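PDB 3H1N: probable glutathione S-transferase from Bordetella bronchiseptica RB50, which probably acts as a glutathione S-transferase, joining the thiol of glutathione to electrophilic substrates. Local coordinates for residues Thr122-Asp127 / Leu146-Asp151; His126-Pro131 / Pro247-Ala252; His130-Gly135 / Gln142-Arg147; His190-Leu195 / Arg201-Leu206. All coordinates share one frame; numbering follows the deposited sequence.

Contacts 1, 2 and 3 gather around helix 142-167, and all three come within reach of the second subunit, contact 2 through Pro131. Contact 1 is a surface contact: its polar groups meet largely through water, round one arginine. Contacts 2 and 3 are buried and apolar, carried by leucine, valine and proline; contact 2 brings the C-terminal tail, contact 3 the loop after helix 105-127, to that region. Contact 4, also buried, joins helices 183-198 and 200-206; its centre is about 12 Å from that of contact 2 and about 13 Å from that of contact 1, and no other chain reaches it. The tail of contact 2 also hydrogen-bonds to helix 200-206.

Contact 1 (Thr122-Asp127 / Leu146-Asp151); sequences TAEAHD and LRRAAD
In the all-helical C-terminal domain of the glutathione S-transferase fold, Glu124 and Asp127 near the end of helix 105-127 meet Arg148 of the next helix, 142-167. One long side chain spans from helix to helix: Arg148 starts with CG anti to its own N (chi1 180°) and bends at chi2 (137°), which carries CD to 3.6 Å from Asp127 O. Beyond it the guanidinium lies flat against Asp127, whose CB sits 3.6 Å above the centre of one face of the Arg148 group. Glu124 comes instead to the edge, CG 4.1 Å from Arg148 NH2, and its carboxylate plane is turned 77° from the guanidinium.

No direct hydrogen bond joins the helices. Asp127 OD2 is 4.2 Å from Arg148 NH2 but well out of the guanidinium plane, so that pair is one of charges alone. Elsewhere, Glu124 OE2 forms a salt bridge with Arg156, and Arg148 NH1 donates to Pro131 O of the second subunit, which makes this arginine part of the dimer contact.

Three waters complete the link. One joins Glu124 OE1 to Arg148 NH2, and a second joins Asp127 OD2 to Arg148 NH1. The third donates to Glu124 O at 2.7 Å and accepts from Arg148 NE at 2.7 Å, its oxygen lying in the guanidinium plane.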
loop_
_atom_site.group_PDB
_atom_site.type_symbol
_atom_site.label_atom_id
_atom_site.label_comp_id
_atom_site.label_asym_id
_atom_site.label_seq_id
_atom_site.Cartn_x
_atom_site.Cartn_y
_atom_site.Cartn_z
ATOM N N THR B 122 -8.854 3.549 -2.513
ATOM C CA THR B 122 -8.836 3.455 -3.968
ATOM C C THR B 122 -8.936 1.988 -4.430
ATOM O O THR B 122 -9.737 1.659 -5.297
ATOM C CB THR B 122 -7.555 4.178 -4.530
ATOM O OG1 THR B 122 -7.634 5.590 -4.240
ATOM C CG2 THR B 122 -7.410 3.972 -6.031
ATOM N N ALA B 123 -8.133 1.106 -3.843
ATOM C CA ALA B 123 -8.216 -0.314 -4.164
ATOM C C ALA B 123 -9.592 -0.912 -3.818
ATOM O O ALA B 123 -10.114 -1.775 -4.557
ATOM C CB ALA B 123 -7.098 -1.091 -3.468
ATOM N N GLU B 124 -10.177 -0.450 -2.712
ATOM C CA GLU B 124 -11.516 -0.904 -2.318
ATOM C C GLU B 124 -12.561 -0.414 -3.311
ATOM O O GLU B 124 -13.507 -1.143 -3.612
ATOM C CB GLU B 124 -11.869 -0.502 -0.874
ATOM C CG GLU B 124 -11.054 -1.268 0.160
ATOM C CD GLU B 124 -11.575 -1.152 1.601
ATOM O OE1 GLU B 124 -12.784 -0.925 1.805
ATOM O OE2 GLU B 124 -10.766 -1.348 2.539
ATOM N N ALA B 125 -12.371 0.791 -3.849
ATOM C CA ALA B 125 -13.280 1.318 -4.883
ATOM C C ALA B 125 -13.219 0.493 -6.176
ATOM O O ALA B 125 -14.193 0.456 -6.955
ATOM C CB ALA B 125 -13.000 2.799 -5.153
ATOM N N HIS B 126 -12.072 -0.148 -6.415
ATOM C CA HIS B 126 -11.918 -1.037 -7.561
ATOM C C HIS B 126 -12.499 -2.400 -7.250
ATOM O O HIS B 126 -13.213 -3.001 -8.062
ATOM C CB HIS B 126 -10.450 -1.206 -7.937
ATOM C CG HIS B 126 -10.214 -2.317 -8.910
ATOM N ND1 HIS B 126 -9.852 -3.584 -8.509
ATOM C CD2 HIS B 126 -10.319 -2.363 -10.258
ATOM C CE1 HIS B 126 -9.726 -4.360 -9.570
ATOM N NE2 HIS B 126 -10.003 -3.644 -10.643
ATOM N N ASP B 127 -12.161 -2.902 -6.072
ATOM C CA ASP B 127 -12.552 -4.242 -5.698
ATOM C C ASP B 127 -14.070 -4.375 -5.492
ATOM O O ASP B 127 -14.580 -5.479 -5.501
ATOM C CB ASP B 127 -11.767 -4.690 -4.469
ATOM C CG ASP B 127 -10.293 -4.971 -4.774
ATOM O OD1 ASP B 127 -9.837 -4.819 -5.932
ATOM O OD2 ASP B 127 -9.584 -5.393 -3.841
ATOM N N LEU B 146 -22.694 -6.812 -5.848
ATOM C CA LEU B 146 -23.838 -6.255 -5.107
ATOM C C LEU B 146 -23.640 -6.402 -3.583
ATOM O O LEU B 146 -23.935 -5.480 -2.799
ATOM C CB LEU B 146 -25.143 -6.936 -5.540
ATOM C CG LEU B 146 -25.644 -6.670 -6.964
ATOM C CD1 LEU B 146 -26.706 -7.695 -7.334
ATOM C CD2 LEU B 146 -26.181 -5.233 -7.125
ATOM N N ARG B 147 -23.112 -7.562 -3.183
ATOM C CA ARG B 147 -22.845 -7.850 -1.781
ATOM C C ARG B 147 -21.706 -6.988 -1.241
ATOM O O ARG B 147 -21.842 -6.358 -0.181
ATOM C CB ARG B 147 -22.536 -9.340 -1.600
ATOM C CG ARG B 147 -23.754 -10.238 -1.850
ATOM C CD ARG B 147 -23.416 -11.712 -1.769
ATOM N NE ARG B 147 -22.955 -12.098 -0.439
ATOM C CZ ARG B 147 -22.408 -13.275 -0.139
ATOM N NH1 ARG B 147 -22.248 -14.211 -1.064
ATOM N NH2 ARG B 147 -22.031 -13.524 1.101
ATOM N N ARG B 148 -20.589 -6.956 -1.969
ATOM C CA ARG B 148 -19.454 -6.122 -1.574
ATOM C C ARG B 148 -19.804 -4.630 -1.512
ATOM O O ARG B 148 -19.376 -3.931 -0.582
ATOM C CB ARG B 148 -18.262 -6.354 -2.513
ATOM C CG ARG B 148 -17.063 -5.501 -2.130
ATOM C CD ARG B 148 -15.760 -6.246 -2.196
ATOM N NE ARG B 148 -14.681 -5.396 -1.691
ATOM C CZ ARG B 148 -13.466 -5.829 -1.369
ATOM N NH1 ARG B 148 -13.150 -7.116 -1.488
ATOM N NH2 ARG B 148 -12.567 -4.968 -0.908
ATOM N N ALA B 149 -20.589 -4.150 -2.484
ATOM C CA ALA B 149 -21.024 -2.758 -2.527
ATOM C C ALA B 149 -21.807 -2.320 -1.284
ATOM O O ALA B 149 -21.610 -1.208 -0.777
ATOM C CB ALA B 149 -21.846 -2.470 -3.819
ATOM N N ALA B 150 -22.665 -3.208 -0.781
ATOM C CA ALA B 150 -23.445 -2.894 0.411
ATOM C C ALA B 150 -22.521 -2.588 1.594
ATOM O O ALA B 150 -22.750 -1.623 2.302
ATOM C CB ALA B 150 -24.436 -4.008 0.746
ATOM N N ASP B 151 -21.458 -3.366 1.773
ATOM C CA ASP B 151 -20.482 -3.091 2.841
ATOM C C ASP B 151 -19.627 -1.842 2.574
ATOM O O ASP B 151 -19.334 -1.064 3.490
ATOM C CB ASP B 151 -19.581 -4.306 3.078
ATOM C CG ASP B 151 -18.659 -4.125 4.287
ATOM O OD1 ASP B 151 -19.174 -3.937 5.414
ATOM O OD2 ASP B 151 -17.419 -4.160 4.110
HETATM O O HOH W 1 -14.399 -2.729 0.564
HETATM O O HOH W 2 -14.966 -2.699 -1.894
HETATM O O HOH W 3 -10.300 -7.307 -2.202
#

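Contact 2 (His126-Pro131 / Pro247-Ala252); sequences HDVHHP and PELDGA
The imidazole of His129, the residue whose CB touches Leu249, is the flat group closest to this contact. His126 O lies 3.1 Å above the ring of His129, over its centre; although His129 ND1 is also near that oxygen, the angle is too poor for a hydrogen bond. CD2 of His130 lies at the ring edge, but the approach is too short to carry weight and is doubtful. The far nitrogen, NE2, is held by Ile242 O, to which it donates.

With CG of His129 between N and the carbonyl carbon (chi1 51°), the ring is placed over His126 O. That oxygen is thus covered by the imidazole while it accepts backbone bonds from both His129 N and His130 N, each at 3.2 Å.

Across the contact everything rests on one methyl. Leu249 CD1 reaches His129 CB at 4.0 Å and lies 4.2 Å from Val128 O. A further approach, Val128 CG1 to Leu249 CD1, depends on one of two modelled valine conformers and is doubtful. No hydrogen bond crosses between 126-131 and 247-252, and both Val128 and Leu249 also rest on Ala149 of helix 142-167. Leu249 belongs to a short 3-10 turn, 247-249. The packing is that of a C-terminal tail folded back on the helical domain of a glutathione S-transferase, against the end region of helix 105-127.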
loop_
_atom_site.group_PDB
_atom_site.type_symbol
_atom_site.label_atom_id
_atom_site.label_comp_id
_atom_site.label_asym_id
_atom_site.label_seq_id
_atom_site.Cartn_x
_atom_site.Cartn_y
_atom_site.Cartn_z
ATOM N N HIS B 126 -12.072 -0.148 -6.415
ATOM C CA HIS B 126 -11.918 -1.037 -7.561
ATOM C C HIS B 126 -12.499 -2.400 -7.250
ATOM O O HIS B 126 -13.213 -3.001 -8.062
ATOM C CB HIS B 126 -10.450 -1.206 -7.937
ATOM C CG HIS B 126 -10.214 -2.317 -8.910
ATOM N ND1 HIS B 126 -9.852 -3.584 -8.509
ATOM C CD2 HIS B 126 -10.319 -2.363 -10.258
ATOM C CE1 HIS B 126 -9.726 -4.360 -9.570
ATOM N NE2 HIS B 126 -10.003 -3.644 -10.643
ATOM N N ASP B 127 -12.161 -2.902 -6.072
ATOM C CA ASP B 127 -12.552 -4.242 -5.698
ATOM C C ASP B 127 -14.070 -4.375 -5.492
ATOM O O ASP B 127 -14.580 -5.479 -5.501
ATOM C CB ASP B 127 -11.767 -4.690 -4.469
ATOM C CG ASP B 127 -10.293 -4.971 -4.774
ATOM O OD1 ASP B 127 -9.837 -4.819 -5.932
ATOM O OD2 ASP B 127 -9.584 -5.393 -3.841
ATOM N N VAL B 128 -14.802 -3.263 -5.354
ATOM C CA VAL B 128 -16.256 -3.344 -5.199
ATOM C C VAL B 128 -16.895 -4.002 -6.440
ATOM O O VAL B 128 -17.856 -4.755 -6.319
ATOM C CB VAL B 128 -16.892 -1.951 -4.897
ATOM C CG1 VAL B 128 -17.112 -1.149 -6.171
ATOM C CG2 VAL B 128 -18.205 -2.119 -4.154
ATOM N N HIS B 129 -16.348 -3.707 -7.625
ATOM C CA HIS B 129 -16.859 -4.256 -8.889
ATOM C C HIS B 129 -16.044 -5.417 -9.432
ATOM O O HIS B 129 -16.490 -6.101 -10.356
ATOM C CB HIS B 129 -17.070 -3.173 -9.967
ATOM C CG HIS B 129 -15.885 -2.280 -10.193
ATOM N ND1 HIS B 129 -14.745 -2.704 -10.845
ATOM C CD2 HIS B 129 -15.680 -0.975 -9.891
ATOM C CE1 HIS B 129 -13.883 -1.702 -10.921
ATOM N NE2 HIS B 129 -14.425 -0.643 -10.343
ATOM N N HIS B 130 -14.870 -5.652 -8.844
ATOM C CA HIS B 130 -14.070 -6.834 -9.140
ATOM C C HIS B 130 -13.697 -7.592 -7.861
ATOM O O HIS B 130 -12.506 -7.762 -7.550
ATOM C CB HIS B 130 -12.817 -6.484 -9.955
ATOM C CG HIS B 130 -13.125 -6.098 -11.363
ATOM N ND1 HIS B 130 -12.794 -6.883 -12.444
ATOM C CD2 HIS B 130 -13.773 -5.018 -11.863
ATOM C CE1 HIS B 130 -13.223 -6.300 -13.552
ATOM N NE2 HIS B 130 -13.817 -5.165 -13.226
ATOM N N PRO B 131 -14.714 -8.067 -7.125
ATOM C CA PRO B 131 -14.468 -8.710 -5.829
ATOM C C PRO B 131 -13.888 -10.110 -5.933
ATOM O O PRO B 131 -13.292 -10.602 -4.958
ATOM C CB PRO B 131 -15.867 -8.762 -5.199
ATOM C CG PRO B 131 -16.803 -8.805 -6.392
ATOM C CD PRO B 131 -16.155 -7.902 -7.396
ATOM N N PRO B 247 -25.098 1.977 -11.395
ATOM C CA PRO B 247 -26.253 2.330 -10.550
ATOM C C PRO B 247 -26.616 1.222 -9.540
ATOM O O PRO B 247 -26.980 1.523 -8.392
ATOM C CB PRO B 247 -27.374 2.541 -11.571
ATOM C CG PRO B 247 -26.657 2.990 -12.813
ATOM C CD PRO B 247 -25.381 2.174 -12.829
ATOM N N GLU B 248 -26.470 -0.042 -9.947
ATOM C CA GLU B 248 -26.828 -1.181 -9.083
ATOM C C GLU B 248 -25.962 -1.329 -7.822
ATOM O O GLU B 248 -26.392 -1.936 -6.833
ATOM C CB GLU B 248 -26.882 -2.495 -9.884
ATOM C CG GLU B 248 -25.538 -2.990 -10.439
ATOM C CD GLU B 248 -25.201 -2.450 -11.822
ATOM O OE1 GLU B 248 -25.717 -1.372 -12.231
ATOM O OE2 GLU B 248 -24.388 -3.104 -12.512
ATOM N N LEU B 249 -24.758 -0.756 -7.857
ATOM C CA LEU B 249 -23.862 -0.765 -6.712
ATOM C C LEU B 249 -24.022 0.461 -5.797
ATOM O O LEU B 249 -23.493 0.473 -4.688
ATOM C CB LEU B 249 -22.403 -0.909 -7.185
ATOM C CG LEU B 249 -22.091 -2.120 -8.079
ATOM C CD1 LEU B 249 -20.581 -2.258 -8.264
ATOM C CD2 LEU B 249 -22.674 -3.408 -7.495
ATOM N N ASP B 250 -24.774 1.473 -6.249
ATOM C CA ASP B 250 -24.989 2.695 -5.476
ATOM C C ASP B 250 -26.230 2.549 -4.553
ATOM O O ASP B 250 -26.956 1.549 -4.606
ATOM C CB ASP B 250 -25.160 3.881 -6.454
ATOM C CG ASP B 250 -24.810 5.250 -5.844
ATOM O OD1 ASP B 250 -24.369 5.343 -4.687
ATOM O OD2 ASP B 250 -24.996 6.265 -6.553
ATOM N N GLY B 251 -26.439 3.528 -3.685
ATOM C CA GLY B 251 -27.614 3.569 -2.805
ATOM C C GLY B 251 -27.486 4.697 -1.798
ATOM O O GLY B 251 -26.389 5.206 -1.576
ATOM N N ALA B 252 -28.596 5.072 -1.164
ATOM C CA ALA B 252 -28.579 6.139 -0.158
ATOM C C ALA B 252 -27.697 5.762 1.034
ATOM O O ALA B 252 -27.033 6.611 1.639
ATOM C CB ALA B 252 -30.001 6.481 0.299
ATOM O OXT ALA B 252 -27.612 4.594 1.419
#

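Contact 3 (His130-Gly135 / Gln142-Arg147); sequences HPVAAG and QDVALR
Pro131 and Val144 form the tight part of a loop-on-helix packing in the helical C-terminal domain of the glutathione S-transferase fold, where the connection after helix 105-127 runs past the first turns of helix 142-167. The pyrrolidine meets one branch of the valine: Pro131 CG is 3.3 Å from Val144 CG1, closer than usual for two carbons, and Pro131 CB follows at 3.6 Å from the same methyl. CG1 of Val144 is brought to the ring by lying anti to the backbone N (chi1 -179°). The proline also leans over the helix backbone, with Pro131 CG 3.7 Å from Ala145 N.

The packing slackens on moving to the valine pair, whose side chains cross at about a right angle: Val132 CG2 stands 4.0 Å from Val144 CG2. It is looser again at Ala145, where the nearest side-chain approach, Pro131 CD to Ala145 CB, measures 4.4 Å. Farther out, Ala134 and Gly135 on the loop, and Asp143 on the helix, are exposed and touch nothing across the contact. Val144 of this chain packs on Val144 of the second subunit, and Val132 on its Arg147, so the apolar patch continues into the dimer interface.

Within the loop, a side chain ties the turn together: His130 ND1 donates to Ala133 O at 3.2 Å, the oxygen lying in the imidazole plane and the N-H...O angle 154°.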
loop_
_atom_site.group_PDB
_atom_site.type_symbol
_atom_site.label_atom_id
_atom_site.label_comp_id
_atom_site.label_asym_id
_atom_site.label_seq_id
_atom_site.Cartn_x
_atom_site.Cartn_y
_atom_site.Cartn_z
ATOM N N HIS B 130 -14.870 -5.652 -8.844
ATOM C CA HIS B 130 -14.070 -6.834 -9.140
ATOM C C HIS B 130 -13.697 -7.592 -7.861
ATOM O O HIS B 130 -12.506 -7.762 -7.550
ATOM C CB HIS B 130 -12.817 -6.484 -9.955
ATOM C CG HIS B 130 -13.125 -6.098 -11.363
ATOM N ND1 HIS B 130 -12.794 -6.883 -12.444
ATOM C CD2 HIS B 130 -13.773 -5.018 -11.863
ATOM C CE1 HIS B 130 -13.223 -6.300 -13.552
ATOM N NE2 HIS B 130 -13.817 -5.165 -13.226
ATOM N N PRO B 131 -14.714 -8.067 -7.125
ATOM C CA PRO B 131 -14.468 -8.710 -5.829
ATOM C C PRO B 131 -13.888 -10.110 -5.933
ATOM O O PRO B 131 -13.292 -10.602 -4.958
ATOM C CB PRO B 131 -15.867 -8.762 -5.199
ATOM C CG PRO B 131 -16.803 -8.805 -6.392
ATOM C CD PRO B 131 -16.155 -7.902 -7.396
ATOM N N VAL B 132 -14.076 -10.759 -7.087
ATOM C CA VAL B 132 -13.572 -12.120 -7.293
ATOM C C VAL B 132 -12.176 -12.090 -7.931
ATOM O O VAL B 132 -11.250 -12.765 -7.456
ATOM C CB VAL B 132 -14.554 -12.995 -8.146
ATOM C CG1 VAL B 132 -13.965 -14.385 -8.429
ATOM C CG2 VAL B 132 -15.936 -13.114 -7.472
ATOM N N ALA B 133 -12.027 -11.302 -8.997
ATOM C CA ALA B 133 -10.797 -11.302 -9.777
ATOM C C ALA B 133 -10.677 -10.048 -10.623
ATOM O O ALA B 133 -11.606 -9.690 -11.368
ATOM C CB ALA B 133 -10.747 -12.530 -10.666
ATOM N N ALA B 134 -9.519 -9.393 -10.512
ATOM C CA ALA B 134 -9.221 -8.196 -11.297
ATOM C C ALA B 134 -9.204 -8.538 -12.786
ATOM O O ALA B 134 -9.555 -7.707 -13.630
ATOM C CB ALA B 134 -7.882 -7.608 -10.857
ATOM N N GLY B 135 -8.844 -9.785 -13.097
ATOM C CA GLY B 135 -8.752 -10.236 -14.478
ATOM C C GLY B 135 -10.037 -10.712 -15.132
ATOM O O GLY B 135 -10.021 -11.065 -16.305
ATOM N N GLN B 142 -21.062 -9.888 -10.962
ATOM C CA GLN B 142 -22.016 -8.853 -10.550
ATOM C C GLN B 142 -22.765 -9.171 -9.244
ATOM O O GLN B 142 -22.958 -8.292 -8.415
ATOM C CB GLN B 142 -23.028 -8.536 -11.662
ATOM C CG GLN B 142 -23.868 -7.301 -11.318
ATOM C CD GLN B 142 -25.107 -7.135 -12.178
ATOM O OE1 GLN B 142 -25.798 -8.107 -12.499
ATOM N NE2 GLN B 142 -25.408 -5.891 -12.539
ATOM N N ASP B 143 -23.194 -10.417 -9.075
ATOM C CA ASP B 143 -23.894 -10.825 -7.849
ATOM C C ASP B 143 -23.027 -10.599 -6.608
ATOM O O ASP B 143 -23.515 -10.142 -5.560
ATOM C CB ASP B 143 -24.313 -12.299 -7.917
ATOM C CG ASP B 143 -25.260 -12.590 -9.075
ATOM O OD1 ASP B 143 -25.923 -11.661 -9.583
ATOM O OD2 ASP B 143 -25.346 -13.767 -9.475
ATOM N N VAL B 144 -21.751 -10.951 -6.730
ATOM C CA VAL B 144 -20.788 -10.729 -5.648
ATOM C C VAL B 144 -20.598 -9.215 -5.435
ATOM O O VAL B 144 -20.604 -8.737 -4.294
ATOM C CB VAL B 144 -19.451 -11.427 -5.931
ATOM C CG1 VAL B 144 -18.475 -11.202 -4.778
ATOM C CG2 VAL B 144 -19.682 -12.935 -6.156
ATOM N N ALA B 145 -20.488 -8.467 -6.535
ATOM C CA ALA B 145 -20.326 -7.013 -6.466
ATOM C C ALA B 145 -21.458 -6.350 -5.661
ATOM O O ALA B 145 -21.205 -5.449 -4.867
ATOM C CB ALA B 145 -20.242 -6.409 -7.866
ATOM N N LEU B 146 -22.694 -6.812 -5.848
ATOM C CA LEU B 146 -23.838 -6.255 -5.107
ATOM C C LEU B 146 -23.640 -6.402 -3.583
ATOM O O LEU B 146 -23.935 -5.480 -2.799
ATOM C CB LEU B 146 -25.143 -6.936 -5.540
ATOM C CG LEU B 146 -25.644 -6.670 -6.964
ATOM C CD1 LEU B 146 -26.706 -7.695 -7.334
ATOM C CD2 LEU B 146 -26.181 -5.233 -7.125
ATOM N N ARG B 147 -23.112 -7.562 -3.183
ATOM C CA ARG B 147 -22.845 -7.850 -1.781
ATOM C C ARG B 147 -21.706 -6.988 -1.241
ATOM O O ARG B 147 -21.842 -6.358 -0.181
ATOM C CB ARG B 147 -22.536 -9.340 -1.600
ATOM C CG ARG B 147 -23.754 -10.238 -1.850
ATOM C CD ARG B 147 -23.416 -11.712 -1.769
ATOM N NE ARG B 147 -22.955 -12.098 -0.439
ATOM C CZ ARG B 147 -22.408 -13.275 -0.139
ATOM N NH1 ARG B 147 -22.248 -14.211 -1.064
ATOM N NH2 ARG B 147 -22.031 -13.524 1.101
#

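Contact 4 (His190-Leu195 / Arg201-Leu206)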
loop_
_atom_site.group_PDB
_atom_site.type_symbol
_atom_site.label_atom_id
_atom_site.label_comp_id
_atom_site.label_asym_id
_atom_site.label_seq_id
_atom_site.Cartn_x
_atom_site.Cartn_y
_atom_site.Cartn_z
ATOM N N HIS B 190 -8.529 13.702 -5.362
ATOM C CA HIS B 190 -8.831 12.793 -6.457
ATOM C C HIS B 190 -9.712 11.614 -6.043
ATOM O O HIS B 190 -10.630 11.241 -6.779
ATOM C CB HIS B 190 -7.576 12.295 -7.198
ATOM C CG HIS B 190 -7.903 11.450 -8.395
ATOM N ND1 HIS B 190 -8.507 11.966 -9.521
ATOM C CD2 HIS B 190 -7.771 10.120 -8.614
ATOM C CE1 HIS B 190 -8.705 10.996 -10.398
ATOM N NE2 HIS B 190 -8.259 9.864 -9.872
ATOM N N VAL B 191 -9.437 11.024 -4.884
ATOM C CA VAL B 191 -10.267 9.920 -4.408
ATOM C C VAL B 191 -11.727 10.387 -4.152
ATOM O O VAL B 191 -12.689 9.644 -4.421
ATOM C CB VAL B 191 -9.603 9.151 -3.213
ATOM C CG1 VAL B 191 -9.736 9.921 -1.876
ATOM C CG2 VAL B 191 -10.183 7.753 -3.110
ATOM N N VAL B 192 -11.900 11.636 -3.708
ATOM C CA VAL B 192 -13.247 12.186 -3.535
ATOM C C VAL B 192 -13.926 12.391 -4.910
ATOM O O VAL B 192 -15.128 12.106 -5.065
ATOM C CB VAL B 192 -13.248 13.502 -2.688
ATOM C CG1 VAL B 192 -14.618 14.164 -2.703
ATOM C CG2 VAL B 192 -12.808 13.218 -1.247
ATOM N N GLU B 193 -13.163 12.856 -5.905
ATOM C CA GLU B 193 -13.688 12.948 -7.274
ATOM C C GLU B 193 -14.159 11.593 -7.763
ATOM O O GLU B 193 -15.222 11.494 -8.372
ATOM C CB GLU B 193 -12.634 13.467 -8.271
ATOM C CG GLU B 193 -12.436 14.957 -8.261
ATOM C CD GLU B 193 -13.651 15.701 -8.765
ATOM O OE1 GLU B 193 -14.069 15.483 -9.925
ATOM O OE2 GLU B 193 -14.197 16.510 -7.994
ATOM N N GLY B 194 -13.340 10.575 -7.517
ATOM C CA GLY B 194 -13.654 9.203 -7.902
ATOM C C GLY B 194 -14.927 8.673 -7.255
ATOM O O GLY B 194 -15.750 8.051 -7.925
ATOM N N LEU B 195 -15.085 8.924 -5.958
ATOM C CA LEU B 195 -16.275 8.489 -5.222
ATOM C C LEU B 195 -17.535 9.237 -5.667
ATOM O O LEU B 195 -18.623 8.642 -5.769
ATOM C CB LEU B 195 -16.060 8.599 -3.706
ATOM C CG LEU B 195 -15.062 7.585 -3.114
ATOM C CD1 LEU B 195 -14.768 7.828 -1.619
ATOM C CD2 LEU B 195 -15.545 6.151 -3.300
ATOM N N ARG B 201 -25.212 8.720 -5.394
ATOM C CA ARG B 201 -26.309 8.637 -4.424
ATOM C C ARG B 201 -25.801 8.515 -2.992
ATOM O O ARG B 201 -26.270 9.239 -2.117
ATOM C CB ARG B 201 -27.299 7.507 -4.762
ATOM C CG ARG B 201 -28.169 7.806 -5.989
ATOM C CD ARG B 201 -29.103 6.649 -6.357
ATOM N NE ARG B 201 -29.983 6.271 -5.247
ATOM C CZ ARG B 201 -30.251 5.013 -4.896
ATOM N NH1 ARG B 201 -29.715 4.000 -5.569
ATOM N NH2 ARG B 201 -31.058 4.767 -3.868
ATOM N N ARG B 202 -24.837 7.624 -2.749
ATOM C CA ARG B 202 -24.259 7.503 -1.405
ATOM C C ARG B 202 -23.530 8.777 -0.965
ATOM O O ARG B 202 -23.594 9.166 0.208
ATOM C CB ARG B 202 -23.345 6.277 -1.277
ATOM C CG ARG B 202 -22.767 6.043 0.146
ATOM C CD ARG B 202 -23.876 5.808 1.189
ATOM N NE ARG B 202 -23.342 5.321 2.465
ATOM C CZ ARG B 202 -23.976 5.406 3.637
ATOM N NH1 ARG B 202 -25.168 5.993 3.728
ATOM N NH2 ARG B 202 -23.410 4.916 4.732
HETATM N N MSE B 203 -22.874 9.448 -1.912
HETATM C CA MSE B 203 -22.149 10.680 -1.594
HETATM C C MSE B 203 -23.138 11.795 -1.256
HETATM O O MSE B 203 -22.865 12.637 -0.395
HETATM C CB MSE B 203 -21.199 11.093 -2.738
HETATM C CG MSE B 203 -19.968 10.181 -2.881
HETATM SE SE MSE B 203 -18.777 10.188 -1.334
HETATM C CE MSE B 203 -17.725 11.761 -1.836
ATOM N N ARG B 204 -24.292 11.787 -1.923
ATOM C CA ARG B 204 -25.368 12.710 -1.574
ATOM C C ARG B 204 -25.750 12.600 -0.087
ATOM O O ARG B 204 -25.984 13.623 0.564
ATOM C CB ARG B 204 -26.577 12.500 -2.480
ATOM C CG ARG B 204 -27.582 13.611 -2.437
ATOM C CD ARG B 204 -28.156 13.854 -3.836
ATOM N NE ARG B 204 -28.783 12.652 -4.399
ATOM C CZ ARG B 204 -28.406 12.034 -5.521
ATOM N NH1 ARG B 204 -27.390 12.486 -6.256
ATOM N NH2 ARG B 204 -29.070 10.958 -5.918
ATOM N N THR B 205 -25.782 11.377 0.444
ATOM C CA THR B 205 -26.051 11.147 1.872
ATOM C C THR B 205 -24.893 11.629 2.764
ATOM O O THR B 205 -25.112 12.246 3.817
ATOM C CB THR B 205 -26.315 9.650 2.164
ATOM O OG1 THR B 205 -27.454 9.208 1.410
ATOM C CG2 THR B 205 -26.566 9.407 3.674
ATOM N N LEU B 206 -23.666 11.364 2.323
ATOM C CA LEU B 206 -22.516 11.452 3.201
ATOM C C LEU B 206 -21.832 12.810 3.278
ATOM O O LEU B 206 -21.277 13.162 4.322
ATOM C CB LEU B 206 -21.477 10.384 2.824
ATOM C CG LEU B 206 -21.786 8.888 2.948
ATOM C CD1 LEU B 206 -20.555 8.127 2.519
ATOM C CD2 LEU B 206 -22.201 8.475 4.372
#
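Apolar contacts carry the meeting of Leu195 and Val192 with Met203, which is a selenomethionine in this crystal. Its chain starts with CG anti to the carbonyl carbon and then bends at both chi2 (-63°) and chi3 (-85°), a hooked shape that sets selenium and the terminal methyl against two successive turns of helix 183-198. Leu195 CB receives both, with Met203 SE at 3.9 Å and Met203 CE at 4.0 Å. The methyl also reaches one turn back, where Val192 CG1 is 4.0 Å from Met203 CE and the two side chains cross at about a right angle.

One contact involves the backbone: Met203 CG rests 3.5 Å from Leu195 O. The main chains come nearest at this same pair, Leu195 CA and Met203 CA being 7.2 Å apart. These are consecutive helices, 183-198 and 200-206, of the helical C-terminal domain of the glutathione S-transferase fold, and a short turn between them lets the second pack back on the first. Other helices complete the buried surroundings: Leu195 touches Leu121 and Phe152, and Met203 touches Met157 and Met161.

Polar interactions lie outside the meeting of the two segments. Arg202 points its guanidinium away from helix 183-198; NE binds Arg153 O and NH1 binds O of Ala252, in the C-terminal carboxylate. Leu206 CD2 covers one face of that group, 3.6 Å above the centre of the Arg202 guanidinium. At the start of the same helix, Arg201 N and Arg202 N donate to the two carboxylate oxygens of Asp250, OD2 and OD1 respectively.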